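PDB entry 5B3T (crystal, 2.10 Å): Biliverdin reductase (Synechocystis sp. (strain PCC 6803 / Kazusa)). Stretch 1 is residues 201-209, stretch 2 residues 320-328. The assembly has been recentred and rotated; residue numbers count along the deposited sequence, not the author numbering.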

# COMPACT_ATOMS: atom_id res chain seq x y z
N GLN A 201 -12.48 -2.06 -18.70
CA GLN A 201 -11.59 -1.82 -19.82
C GLN A 201 -10.36 -1.07 -19.32
O GLN A 201 -10.48 -0.28 -18.46
N VAL A 202 -9.22 -1.32 -19.92
CA VAL A 202 -7.95 -0.72 -19.50
C VAL A 202 -7.13 -0.38 -20.73
O VAL A 202 -7.02 -1.18 -21.66
N ASP A 203 -6.55 0.83 -20.74
CA ASP A 203 -5.44 1.18 -21.62
C ASP A 203 -4.35 1.76 -20.74
O ASP A 203 -4.63 2.61 -19.89
N ALA A 204 -3.12 1.29 -20.92
CA ALA A 204 -2.02 1.72 -20.07
C ALA A 204 -0.74 1.82 -20.89
O ALA A 204 -0.52 1.02 -21.80
N GLN A 205 0.08 2.82 -20.56
CA GLN A 205 1.39 3.00 -21.15
C GLN A 205 2.41 3.26 -20.05
O GLN A 205 2.08 3.86 -19.02
N CYS A 206 3.64 2.81 -20.27
CA CYS A 206 4.71 2.97 -19.30
C CYS A 206 5.99 3.35 -20.04
O CYS A 206 6.44 2.61 -20.92
N ARG A 207 6.56 4.49 -19.68
CA ARG A 207 7.78 5.00 -20.29
C ARG A 207 8.85 5.16 -19.22
O ARG A 207 8.57 5.71 -18.15
N PHE A 208 10.06 4.70 -19.52
CA PHE A 208 11.19 4.83 -18.62
C PHE A 208 12.31 5.63 -19.26
O PHE A 208 12.51 5.59 -20.48
N TRP A 209 13.03 6.37 -18.42
CA TRP A 209 14.31 6.99 -18.77
C TRP A 209 15.38 6.24 -17.99
O TRP A 209 15.46 6.36 -16.77
N LEU A 320 -3.69 -6.57 -14.81
CA LEU A 320 -4.36 -6.18 -16.05
C LEU A 320 -3.68 -4.98 -16.70
O LEU A 320 -3.49 -4.95 -17.92
N CYS A 321 -3.29 -3.99 -15.90
CA CYS A 321 -2.66 -2.80 -16.46
C CYS A 321 -1.24 -3.09 -16.93
O CYS A 321 -0.79 -2.52 -17.92
N ALA A 322 -0.52 -3.96 -16.21
CA ALA A 322 0.80 -4.36 -16.67
C ALA A 322 0.72 -5.11 -17.99
O ALA A 322 1.56 -4.93 -18.88
N GLN A 323 -0.30 -5.96 -18.13
CA GLN A 323 -0.52 -6.66 -19.40
C GLN A 323 -0.80 -5.68 -20.52
O GLN A 323 -0.29 -5.83 -21.64
N ALA A 324 -1.60 -4.64 -20.25
CA ALA A 324 -1.86 -3.61 -21.24
C ALA A 324 -0.60 -2.81 -21.57
O ALA A 324 -0.50 -2.23 -22.66
N CYS A 325 0.35 -2.75 -20.63
CA CYS A 325 1.59 -2.02 -20.83
C CYS A 325 2.65 -2.82 -21.58
O CYS A 325 3.66 -2.24 -22.00
N GLY A 326 2.46 -4.13 -21.74
CA GLY A 326 3.56 -4.97 -22.14
C GLY A 326 4.64 -5.07 -21.09
O GLY A 326 5.78 -5.41 -21.41
N TYR A 327 4.31 -4.77 -19.84
CA TYR A 327 5.30 -4.76 -18.77
C TYR A 327 5.62 -6.18 -18.32
O TYR A 327 4.75 -7.06 -18.31
N LYS A 328 6.87 -6.39 -17.94
CA LYS A 328 7.40 -7.70 -17.56
C LYS A 328 7.17 -8.74 -18.66
O LYS A 328 8.05 -9.54 -18.96

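Strand 201-209 lies against the C-terminal end of helix 320-325, with axes 6.6 Å apart at closest approach and N-to-C directions at 62°. The CA atoms that come nearest each other are those of Gln-205 and Cys-325, 5.0 Å apart. Small side chains, alanine and cysteine, make up most of this close contact; it buries 394 Å² summed over both sides.

The strand alternates. The CA-to-CB bonds of Val-202, Ala-204, Cys-206 and Phe-208 point toward the helix and the loop after it, whereas those of Asp-203 and Gln-205 point away. On the other stretch, Leu-320, Ala-324 and Tyr-327 point toward the strand, Cys-321 and Cys-325 sideways, and Ala-322 away.

Apolar packing carries the direct contact. Val-202, in the t rotamer (chi1 179°), places CG1 3.5 Å from Cys-321 SG and 4.2 Å from Ala-324 CB. Ala-204 CB sits among three helix residues: it is 3.5 Å from Cys-325 SG and 4.1 Å from Ala-324 CB, and from Cys-321 it is 4.3 Å to CB and 3.6 Å to the carbonyl O. Although their CA-to-CB bonds point sideways, both cysteines reach the strand through sulfur, each with an m chi1 (-67° for Cys-321, -85° for Cys-325). Cys-325 SG also lies 3.8 Å from Cys-206 CB and 3.6 Å from the backbone atom Gln-205 C, so a single sulfur spans successive strand residues. Cys-206 itself is t (chi1 -161°).

The aromatic contact lies beyond the helix. Phe-208 (m, chi1 -70°) brings CZ to 4.1 Å from Tyr-327 CE1, and Tyr-327 is t (chi1 -174°). Phe-208 CZ meets the tyrosine ring at its edge, near the ring plane. Gly-326, with phi 66°, makes the turn that precedes Tyr-327 in a Schellman motif: Tyr-327 N donates to Ala-322 O (2.9 Å) and Gly-326 N to Gln-323 O (3.2 Å).

No direct hydrogen bond joins the stretches; the polar links run through water. Water 1 accepts from Ala-204 N (3.1 Å) and donates to Ala-324 O (3.2 Å). Water 2 repeats the pattern two strand residues and one helix residue later, accepting from Cys-206 N at 3.1 Å and donating to Cys-325 O at 3.2 Å. Each therefore bridges a strand amide to a carbonyl of the helix's last turn. Ala-204 O and Ala-324 O approach to 3.4 Å, but both are acceptors, so their proximity reflects close backbone packing rather than a bond.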

# COMPACT_ATOMS: atom_id res chain seq x y z
CB GLN A 201 -12.32 -1.03 -20.92
CG GLN A 201 -11.54 -0.87 -22.20
CD GLN A 201 -12.42 -0.70 -23.42
OE1 GLN A 201 -13.29 -1.49 -23.65
NE2 GLN A 201 -12.20 0.35 -24.17
CB VAL A 202 -7.15 -1.66 -18.58
CG1 VAL A 202 -5.83 -1.02 -18.18
CG2 VAL A 202 -7.94 -2.05 -17.36
CB ASP A 203 -5.85 2.20 -22.70
CG ASP A 203 -7.10 1.78 -23.45
OD1 ASP A 203 -7.03 0.79 -24.19
OD2 ASP A 203 -8.14 2.46 -23.30
CB ALA A 204 -1.82 0.77 -18.88
CB GLN A 205 1.42 4.16 -22.16
CG GLN A 205 0.45 4.01 -23.34
CD GLN A 205 -0.97 4.38 -22.97
OE1 GLN A 205 -1.21 5.18 -22.07
NE2 GLN A 205 -1.94 3.78 -23.66
CB CYS A 206 4.91 1.69 -18.49
SG CYS A 206 5.80 1.91 -16.93
CB ARG A 207 7.53 6.33 -21.01
CG ARG A 207 8.80 6.97 -21.56
CD ARG A 207 8.51 8.22 -22.37
NE ARG A 207 9.75 8.77 -22.93
CZ ARG A 207 9.81 9.83 -23.73
NH1 ARG A 207 8.70 10.48 -24.06
NH2 ARG A 207 10.98 10.25 -24.18
CB PHE A 208 11.74 3.46 -18.20
CG PHE A 208 10.82 2.68 -17.30
CD1 PHE A 208 10.82 2.90 -15.93
CD2 PHE A 208 9.97 1.71 -17.82
CE1 PHE A 208 9.99 2.18 -15.10
CE2 PHE A 208 9.13 0.99 -16.98
CZ PHE A 208 9.14 1.23 -15.62
CB TRP A 209 14.34 8.48 -18.42
CG TRP A 209 13.49 9.38 -19.28
CD1 TRP A 209 13.93 10.23 -20.26
CD2 TRP A 209 12.07 9.55 -19.22
NE1 TRP A 209 12.87 10.91 -20.81
CE2 TRP A 209 11.72 10.51 -20.19
CE3 TRP A 209 11.06 8.98 -18.44
CZ2 TRP A 209 10.40 10.91 -20.40
CZ3 TRP A 209 9.75 9.38 -18.65
CH2 TRP A 209 9.43 10.33 -19.62
CB LEU A 320 -5.83 -5.88 -15.78
CG LEU A 320 -6.68 -7.11 -15.45
CD1 LEU A 320 -8.06 -6.72 -14.95
CD2 LEU A 320 -6.79 -7.99 -16.68
CB CYS A 321 -2.67 -1.66 -15.43
SG CYS A 321 -4.32 -1.03 -15.05
CB ALA A 322 1.50 -5.21 -15.60
CB GLN A 323 -1.67 -7.65 -19.23
CG GLN A 323 -2.01 -8.47 -20.47
CD GLN A 323 -3.19 -9.39 -20.23
OE1 GLN A 323 -4.21 -8.99 -19.68
NE2 GLN A 323 -3.05 -10.64 -20.65
CB ALA A 324 -2.97 -2.68 -20.76
CB CYS A 325 2.18 -1.59 -19.48
SG CYS A 325 1.54 -0.05 -18.80
CB TYR A 327 4.80 -3.94 -17.58
CG TYR A 327 5.85 -3.77 -16.49
CD1 TYR A 327 6.77 -2.73 -16.55
CD2 TYR A 327 5.91 -4.65 -15.42
CE1 TYR A 327 7.72 -2.57 -15.56
CE2 TYR A 327 6.86 -4.50 -14.43
CZ TYR A 327 7.77 -3.46 -14.50
OH TYR A 327 8.71 -3.31 -13.52
CB LYS A 328 6.78 -8.19 -16.25
CG LYS A 328 7.81 -8.77 -15.28
CD LYS A 328 7.20 -9.83 -14.37
CE LYS A 328 6.26 -9.21 -13.35
NZ LYS A 328 5.96 -10.17 -12.24
O HOH W 1 -2.91 -0.28 -23.53
O HOH W 2 3.67 0.92 -22.67